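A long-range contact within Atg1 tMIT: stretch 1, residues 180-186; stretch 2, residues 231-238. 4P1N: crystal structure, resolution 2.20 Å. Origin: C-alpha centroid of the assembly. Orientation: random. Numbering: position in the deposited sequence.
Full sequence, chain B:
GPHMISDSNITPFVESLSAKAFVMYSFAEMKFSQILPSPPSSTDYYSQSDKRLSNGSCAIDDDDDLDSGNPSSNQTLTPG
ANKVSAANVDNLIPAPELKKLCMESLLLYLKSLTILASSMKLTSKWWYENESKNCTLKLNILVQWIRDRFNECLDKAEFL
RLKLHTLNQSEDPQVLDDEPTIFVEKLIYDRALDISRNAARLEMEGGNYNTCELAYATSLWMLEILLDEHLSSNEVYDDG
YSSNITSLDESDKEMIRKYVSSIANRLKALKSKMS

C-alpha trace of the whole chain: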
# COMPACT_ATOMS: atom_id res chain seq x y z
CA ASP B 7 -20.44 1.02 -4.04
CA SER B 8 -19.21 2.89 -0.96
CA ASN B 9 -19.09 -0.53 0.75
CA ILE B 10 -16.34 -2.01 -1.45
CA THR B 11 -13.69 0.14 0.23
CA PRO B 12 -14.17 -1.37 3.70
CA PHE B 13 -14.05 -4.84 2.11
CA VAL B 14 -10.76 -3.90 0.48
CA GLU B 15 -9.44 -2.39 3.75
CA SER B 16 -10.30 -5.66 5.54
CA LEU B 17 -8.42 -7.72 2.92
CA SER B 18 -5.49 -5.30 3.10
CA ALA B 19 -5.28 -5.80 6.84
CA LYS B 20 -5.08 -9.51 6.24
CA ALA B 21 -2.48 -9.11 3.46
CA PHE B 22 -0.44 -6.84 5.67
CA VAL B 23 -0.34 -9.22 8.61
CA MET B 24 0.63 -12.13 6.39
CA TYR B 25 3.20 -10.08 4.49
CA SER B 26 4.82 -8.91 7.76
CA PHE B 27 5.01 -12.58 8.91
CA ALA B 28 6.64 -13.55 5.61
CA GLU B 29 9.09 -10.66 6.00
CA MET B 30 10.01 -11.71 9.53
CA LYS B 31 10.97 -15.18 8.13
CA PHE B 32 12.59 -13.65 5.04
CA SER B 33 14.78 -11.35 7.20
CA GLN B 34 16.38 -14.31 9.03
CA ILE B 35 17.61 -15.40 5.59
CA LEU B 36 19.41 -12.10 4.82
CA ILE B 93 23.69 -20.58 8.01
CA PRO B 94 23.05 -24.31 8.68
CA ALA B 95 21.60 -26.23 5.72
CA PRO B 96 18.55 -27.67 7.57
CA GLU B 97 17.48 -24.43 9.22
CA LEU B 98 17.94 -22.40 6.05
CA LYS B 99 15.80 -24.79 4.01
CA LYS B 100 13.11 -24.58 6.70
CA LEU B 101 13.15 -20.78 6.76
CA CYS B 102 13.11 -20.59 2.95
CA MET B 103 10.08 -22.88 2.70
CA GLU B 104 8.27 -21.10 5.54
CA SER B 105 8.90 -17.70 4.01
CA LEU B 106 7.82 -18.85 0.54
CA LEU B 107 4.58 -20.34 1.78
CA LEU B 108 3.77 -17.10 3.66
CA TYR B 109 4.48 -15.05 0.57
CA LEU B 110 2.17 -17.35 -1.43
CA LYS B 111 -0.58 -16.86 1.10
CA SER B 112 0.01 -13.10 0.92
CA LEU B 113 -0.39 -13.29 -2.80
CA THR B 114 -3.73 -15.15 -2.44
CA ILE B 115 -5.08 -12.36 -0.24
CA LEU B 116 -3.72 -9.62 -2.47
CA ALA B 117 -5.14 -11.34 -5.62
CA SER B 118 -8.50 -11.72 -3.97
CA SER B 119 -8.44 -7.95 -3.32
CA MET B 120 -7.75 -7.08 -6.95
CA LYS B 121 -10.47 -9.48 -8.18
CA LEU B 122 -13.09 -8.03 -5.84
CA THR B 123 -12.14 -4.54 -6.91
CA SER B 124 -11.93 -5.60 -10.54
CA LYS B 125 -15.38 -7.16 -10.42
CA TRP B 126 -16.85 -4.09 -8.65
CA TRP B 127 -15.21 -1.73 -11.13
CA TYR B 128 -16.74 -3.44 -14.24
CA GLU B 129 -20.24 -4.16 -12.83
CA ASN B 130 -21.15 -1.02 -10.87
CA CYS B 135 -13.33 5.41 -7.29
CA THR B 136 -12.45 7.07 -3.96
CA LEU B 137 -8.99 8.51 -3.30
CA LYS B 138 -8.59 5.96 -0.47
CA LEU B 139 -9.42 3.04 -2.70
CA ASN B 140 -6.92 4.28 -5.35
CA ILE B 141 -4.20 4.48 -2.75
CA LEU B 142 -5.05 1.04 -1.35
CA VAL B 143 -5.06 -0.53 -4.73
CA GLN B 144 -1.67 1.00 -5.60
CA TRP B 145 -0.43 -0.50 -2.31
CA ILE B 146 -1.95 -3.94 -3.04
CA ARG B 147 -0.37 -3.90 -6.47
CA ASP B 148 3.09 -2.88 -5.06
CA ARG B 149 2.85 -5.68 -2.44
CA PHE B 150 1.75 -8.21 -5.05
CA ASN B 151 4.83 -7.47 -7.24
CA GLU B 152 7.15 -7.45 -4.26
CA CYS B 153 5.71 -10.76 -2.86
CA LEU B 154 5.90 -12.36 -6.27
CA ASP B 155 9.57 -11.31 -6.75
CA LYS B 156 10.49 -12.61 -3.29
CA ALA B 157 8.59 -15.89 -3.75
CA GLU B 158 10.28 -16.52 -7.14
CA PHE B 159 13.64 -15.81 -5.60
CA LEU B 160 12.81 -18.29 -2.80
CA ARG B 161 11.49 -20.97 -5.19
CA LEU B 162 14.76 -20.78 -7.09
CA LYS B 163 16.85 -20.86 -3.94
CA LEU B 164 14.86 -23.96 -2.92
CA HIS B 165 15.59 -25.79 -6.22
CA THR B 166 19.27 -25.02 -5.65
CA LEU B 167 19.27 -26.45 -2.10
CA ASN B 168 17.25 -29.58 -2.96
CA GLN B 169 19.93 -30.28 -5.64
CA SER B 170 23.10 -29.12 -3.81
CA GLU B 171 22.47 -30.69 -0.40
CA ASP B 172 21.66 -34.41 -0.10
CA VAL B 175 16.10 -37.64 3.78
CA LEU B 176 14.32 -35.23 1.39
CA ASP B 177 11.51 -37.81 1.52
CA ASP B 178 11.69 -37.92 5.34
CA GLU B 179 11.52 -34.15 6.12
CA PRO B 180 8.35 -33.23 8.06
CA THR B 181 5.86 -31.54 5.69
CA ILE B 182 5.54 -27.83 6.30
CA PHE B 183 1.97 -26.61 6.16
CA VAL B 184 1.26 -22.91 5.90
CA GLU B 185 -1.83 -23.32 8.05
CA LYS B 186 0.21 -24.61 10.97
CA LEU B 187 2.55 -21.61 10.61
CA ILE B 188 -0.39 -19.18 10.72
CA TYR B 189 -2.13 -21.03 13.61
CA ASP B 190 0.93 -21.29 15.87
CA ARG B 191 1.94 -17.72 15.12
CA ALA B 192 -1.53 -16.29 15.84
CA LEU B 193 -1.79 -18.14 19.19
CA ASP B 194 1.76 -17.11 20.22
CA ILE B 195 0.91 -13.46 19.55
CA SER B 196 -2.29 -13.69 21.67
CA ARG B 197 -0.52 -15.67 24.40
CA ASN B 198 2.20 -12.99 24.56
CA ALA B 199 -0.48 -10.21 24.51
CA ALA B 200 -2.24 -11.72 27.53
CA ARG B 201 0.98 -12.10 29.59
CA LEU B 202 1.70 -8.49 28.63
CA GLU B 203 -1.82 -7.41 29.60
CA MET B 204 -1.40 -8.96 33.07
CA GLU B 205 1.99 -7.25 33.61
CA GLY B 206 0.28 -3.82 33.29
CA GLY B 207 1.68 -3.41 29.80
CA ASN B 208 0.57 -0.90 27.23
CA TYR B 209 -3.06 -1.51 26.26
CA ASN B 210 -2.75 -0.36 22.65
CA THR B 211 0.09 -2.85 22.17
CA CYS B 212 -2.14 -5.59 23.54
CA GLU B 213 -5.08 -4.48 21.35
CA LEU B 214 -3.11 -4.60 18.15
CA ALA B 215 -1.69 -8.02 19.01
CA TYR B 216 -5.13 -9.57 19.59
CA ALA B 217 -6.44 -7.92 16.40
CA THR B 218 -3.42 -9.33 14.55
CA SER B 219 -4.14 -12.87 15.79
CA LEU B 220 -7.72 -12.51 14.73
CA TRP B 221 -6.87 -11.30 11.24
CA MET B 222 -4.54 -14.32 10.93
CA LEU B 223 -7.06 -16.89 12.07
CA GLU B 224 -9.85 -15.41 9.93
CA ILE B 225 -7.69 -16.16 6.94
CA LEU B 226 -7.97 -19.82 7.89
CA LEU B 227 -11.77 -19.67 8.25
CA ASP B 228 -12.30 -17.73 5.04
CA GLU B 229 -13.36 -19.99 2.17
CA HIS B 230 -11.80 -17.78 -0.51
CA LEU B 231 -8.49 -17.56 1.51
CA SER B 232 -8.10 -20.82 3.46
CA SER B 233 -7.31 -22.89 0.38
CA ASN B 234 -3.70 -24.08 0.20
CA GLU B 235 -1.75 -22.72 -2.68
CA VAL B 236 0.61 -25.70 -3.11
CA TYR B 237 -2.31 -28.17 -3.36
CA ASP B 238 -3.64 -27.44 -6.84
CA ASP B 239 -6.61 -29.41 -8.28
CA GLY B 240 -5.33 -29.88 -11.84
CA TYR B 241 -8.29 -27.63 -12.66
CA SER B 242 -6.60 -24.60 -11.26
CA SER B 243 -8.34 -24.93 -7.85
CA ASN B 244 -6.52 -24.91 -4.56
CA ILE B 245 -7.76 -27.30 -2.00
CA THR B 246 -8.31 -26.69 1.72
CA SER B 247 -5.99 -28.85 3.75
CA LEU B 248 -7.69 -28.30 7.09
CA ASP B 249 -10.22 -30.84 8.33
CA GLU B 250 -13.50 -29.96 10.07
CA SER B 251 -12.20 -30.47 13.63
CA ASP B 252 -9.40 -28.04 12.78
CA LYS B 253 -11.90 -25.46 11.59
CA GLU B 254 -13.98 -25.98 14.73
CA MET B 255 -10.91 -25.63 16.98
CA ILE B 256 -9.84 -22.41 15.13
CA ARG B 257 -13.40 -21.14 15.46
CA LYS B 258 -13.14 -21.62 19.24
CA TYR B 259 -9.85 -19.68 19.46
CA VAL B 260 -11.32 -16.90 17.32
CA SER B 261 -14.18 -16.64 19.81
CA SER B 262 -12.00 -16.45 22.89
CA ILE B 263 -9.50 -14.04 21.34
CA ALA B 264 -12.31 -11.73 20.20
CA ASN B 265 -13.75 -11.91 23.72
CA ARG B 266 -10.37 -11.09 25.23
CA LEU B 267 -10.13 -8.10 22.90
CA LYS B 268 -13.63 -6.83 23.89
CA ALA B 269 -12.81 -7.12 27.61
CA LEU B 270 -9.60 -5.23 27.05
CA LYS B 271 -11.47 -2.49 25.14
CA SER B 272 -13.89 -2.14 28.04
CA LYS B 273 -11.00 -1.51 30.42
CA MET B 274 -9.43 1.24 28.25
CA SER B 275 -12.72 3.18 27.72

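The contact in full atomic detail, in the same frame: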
# COMPACT_ATOMS: atom_id res chain seq x y z
N PRO B 180 9.75 -33.46 7.68
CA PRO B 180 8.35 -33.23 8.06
C PRO B 180 7.73 -32.21 7.11
O PRO B 180 8.41 -31.26 6.75
CB PRO B 180 8.46 -32.66 9.47
CG PRO B 180 9.80 -31.99 9.49
CD PRO B 180 10.69 -32.83 8.63
N THR B 181 6.48 -32.43 6.68
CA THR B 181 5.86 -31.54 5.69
C THR B 181 5.46 -30.24 6.38
O THR B 181 4.85 -30.25 7.44
CB THR B 181 4.63 -32.16 4.99
OG1 THR B 181 5.04 -33.25 4.16
CG2 THR B 181 3.94 -31.12 4.09
N ILE B 182 5.84 -29.13 5.76
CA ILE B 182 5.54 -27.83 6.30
C ILE B 182 4.25 -27.39 5.68
O ILE B 182 4.12 -27.37 4.45
CB ILE B 182 6.64 -26.82 6.02
CG1 ILE B 182 7.94 -27.31 6.67
CG2 ILE B 182 6.23 -25.45 6.59
CD1 ILE B 182 9.18 -26.53 6.30
N PHE B 183 3.28 -27.09 6.54
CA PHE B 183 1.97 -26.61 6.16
C PHE B 183 1.88 -25.14 6.55
O PHE B 183 2.14 -24.76 7.71
CB PHE B 183 0.87 -27.35 6.93
CG PHE B 183 0.62 -28.75 6.46
CD1 PHE B 183 1.21 -29.83 7.11
CD2 PHE B 183 -0.25 -29.01 5.40
CE1 PHE B 183 0.96 -31.13 6.70
CE2 PHE B 183 -0.50 -30.33 5.00
CZ PHE B 183 0.11 -31.38 5.65
N VAL B 184 1.44 -24.31 5.61
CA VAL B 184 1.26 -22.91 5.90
C VAL B 184 0.18 -22.72 7.00
O VAL B 184 0.22 -21.77 7.79
CB VAL B 184 0.88 -22.13 4.63
CG1 VAL B 184 -0.57 -22.45 4.24
CG2 VAL B 184 1.05 -20.63 4.90
N GLU B 185 -0.78 -23.62 7.09
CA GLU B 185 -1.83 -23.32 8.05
C GLU B 185 -1.38 -23.54 9.49
O GLU B 185 -1.78 -22.81 10.38
CB GLU B 185 -3.22 -23.88 7.69
CG GLU B 185 -3.35 -25.12 6.90
CD GLU B 185 -2.78 -25.13 5.52
OE1 GLU B 185 -3.51 -24.87 4.54
OE2 GLU B 185 -1.63 -25.56 5.39
N LYS B 186 -0.42 -24.43 9.68
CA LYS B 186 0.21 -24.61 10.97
C LYS B 186 1.06 -23.41 11.38
O LYS B 186 1.01 -22.95 12.51
CB LYS B 186 1.04 -25.87 10.94
CG LYS B 186 1.68 -26.19 12.27
CD LYS B 186 3.21 -26.35 12.18
CE LYS B 186 3.67 -27.52 13.05
NZ LYS B 186 3.38 -27.25 14.49
N LEU B 231 -9.89 -17.80 1.09
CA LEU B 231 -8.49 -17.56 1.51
C LEU B 231 -7.80 -18.75 2.18
O LEU B 231 -6.57 -18.78 2.26
CB LEU B 231 -8.42 -16.42 2.51
CG LEU B 231 -9.05 -15.09 2.12
CD1 LEU B 231 -8.76 -14.08 3.24
CD2 LEU B 231 -8.50 -14.61 0.79
N SER B 232 -8.59 -19.70 2.68
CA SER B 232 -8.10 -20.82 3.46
C SER B 232 -7.63 -21.97 2.60
O SER B 232 -7.06 -22.91 3.12
CB SER B 232 -9.20 -21.36 4.37
OG SER B 232 -10.31 -21.76 3.59
N SER B 233 -7.86 -21.90 1.31
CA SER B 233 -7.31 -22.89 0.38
C SER B 233 -5.79 -22.82 0.27
O SER B 233 -5.23 -21.74 0.28
CB SER B 233 -7.93 -22.71 -0.99
OG SER B 233 -9.23 -23.30 -0.94
N ASN B 234 -5.15 -23.98 0.12
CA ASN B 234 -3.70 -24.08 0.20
C ASN B 234 -3.10 -23.99 -1.19
O ASN B 234 -3.41 -24.81 -2.07
CB ASN B 234 -3.29 -25.37 0.89
CG ASN B 234 -1.79 -25.42 1.18
OD1 ASN B 234 -0.98 -25.17 0.30
ND2 ASN B 234 -1.43 -25.76 2.42
N GLU B 235 -2.20 -23.02 -1.37
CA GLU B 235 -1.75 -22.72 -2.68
C GLU B 235 -0.73 -23.71 -3.28
O GLU B 235 -0.40 -23.59 -4.42
CB GLU B 235 -1.29 -21.25 -2.90
CG GLU B 235 -1.16 -20.11 -1.91
CD GLU B 235 -1.97 -20.06 -0.65
OE1 GLU B 235 -2.96 -19.25 -0.56
OE2 GLU B 235 -1.52 -20.72 0.32
N VAL B 236 -0.25 -24.69 -2.52
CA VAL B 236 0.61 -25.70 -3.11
C VAL B 236 -0.18 -26.97 -3.41
O VAL B 236 0.37 -27.87 -3.97
CB VAL B 236 1.86 -26.02 -2.24
CG1 VAL B 236 2.74 -24.77 -2.11
CG2 VAL B 236 1.48 -26.53 -0.86
N TYR B 237 -1.45 -27.01 -3.05
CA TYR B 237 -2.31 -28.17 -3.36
C TYR B 237 -3.31 -27.81 -4.44
O TYR B 237 -4.47 -27.52 -4.16
CB TYR B 237 -3.03 -28.69 -2.13
CG TYR B 237 -2.06 -29.27 -1.13
CD1 TYR B 237 -1.31 -30.40 -1.43
CD2 TYR B 237 -1.86 -28.66 0.09
CE1 TYR B 237 -0.40 -30.91 -0.52
CE2 TYR B 237 -0.96 -29.16 1.00
CZ TYR B 237 -0.24 -30.28 0.69
OH TYR B 237 0.63 -30.71 1.63
N ASP B 238 -2.84 -27.83 -5.68
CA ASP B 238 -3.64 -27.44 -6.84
C ASP B 238 -4.40 -28.67 -7.34
O ASP B 238 -3.88 -29.79 -7.37
CB ASP B 238 -2.76 -26.79 -7.93
CG ASP B 238 -3.50 -26.60 -9.30
OD1 ASP B 238 -3.91 -27.61 -9.92
OD2 ASP B 238 -3.64 -25.45 -9.77
O HOH W 1 1.27 -25.50 2.97

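The contact between residues 180-186 and 231-238 of Atg1 tMIT is small, burying 213 Å² in total, and its touching residues are at least 47 positions apart in sequence. Along stretch 1 it changes in character, from packing against Tyr237 to a polar cluster centred on Asn234.

Pro180 lies out of reach of stretch 2, and the contact begins with Thr181. Its CA-to-CB bond points toward the other stretch, and its methyl CG2 comes within 4.1 Å of Tyr237 OH, a loose contact at the margin. Ile182 takes no part, since the end of its side chain leads away from stretch 2.

Phe183, at the N-cap position of the helix that starts with Val184, has its CA-to-CB bond sideways to stretch 2, yet the end of its side chain comes nearer. CE2 of Phe183 lies 3.6 Å from Tyr237 OH and 4.2 Å from Tyr237 CE2. The approach is oblique to both rings; the two CE2 atoms make an apolar contact, while the closest approach is to the hydroxyl oxygen. The carbonyl of Phe183 is engaged within its own stretch, where Lys186 N donates a weak hydrogen bond of 3.2 Å to Phe183 O in the first turn of the helix.

Val184 approaches stretch 2 through both side chain and backbone. Its CG1 packs 3.9 Å from Asn234 ND2 and lies 4.4 Å from Glu235 OE2. On the backbone side, the O of water 1 accepts hydrogen bonds from Val184 N (2.9 Å) and from Asn234 ND2 (2.8 Å). The water thus bridges two donors, and supplies an acceptor to an amide at the start of the helix, where no preceding turn can provide one.

Glu185 makes the direct polar link. Asn234 ND2 donates a hydrogen bond to Glu185 OE1 at 3.1 Å, weak because the N-H...O angle is only 140°. Glu185 OE2 lies 3.0 Å from Asn234 ND2, so both carboxylate oxygens crowd around one amide nitrogen. The other end of that amide is tied to its own stretch: Val236 N donates to Asn234 OD1 at 3.0 Å with a nearly straight angle of 169°. Together with the backbone bond from Tyr237 N to Asn234 O (3.1 Å), this accompanies the type I turn from Asn234 to Tyr237. The turn's first and last residues both direct their CA-to-CB bonds toward stretch 1, Asn234 meeting Val184 and Glu185 while Tyr237 meets Thr181 and Phe183. Lys186 is out of reach.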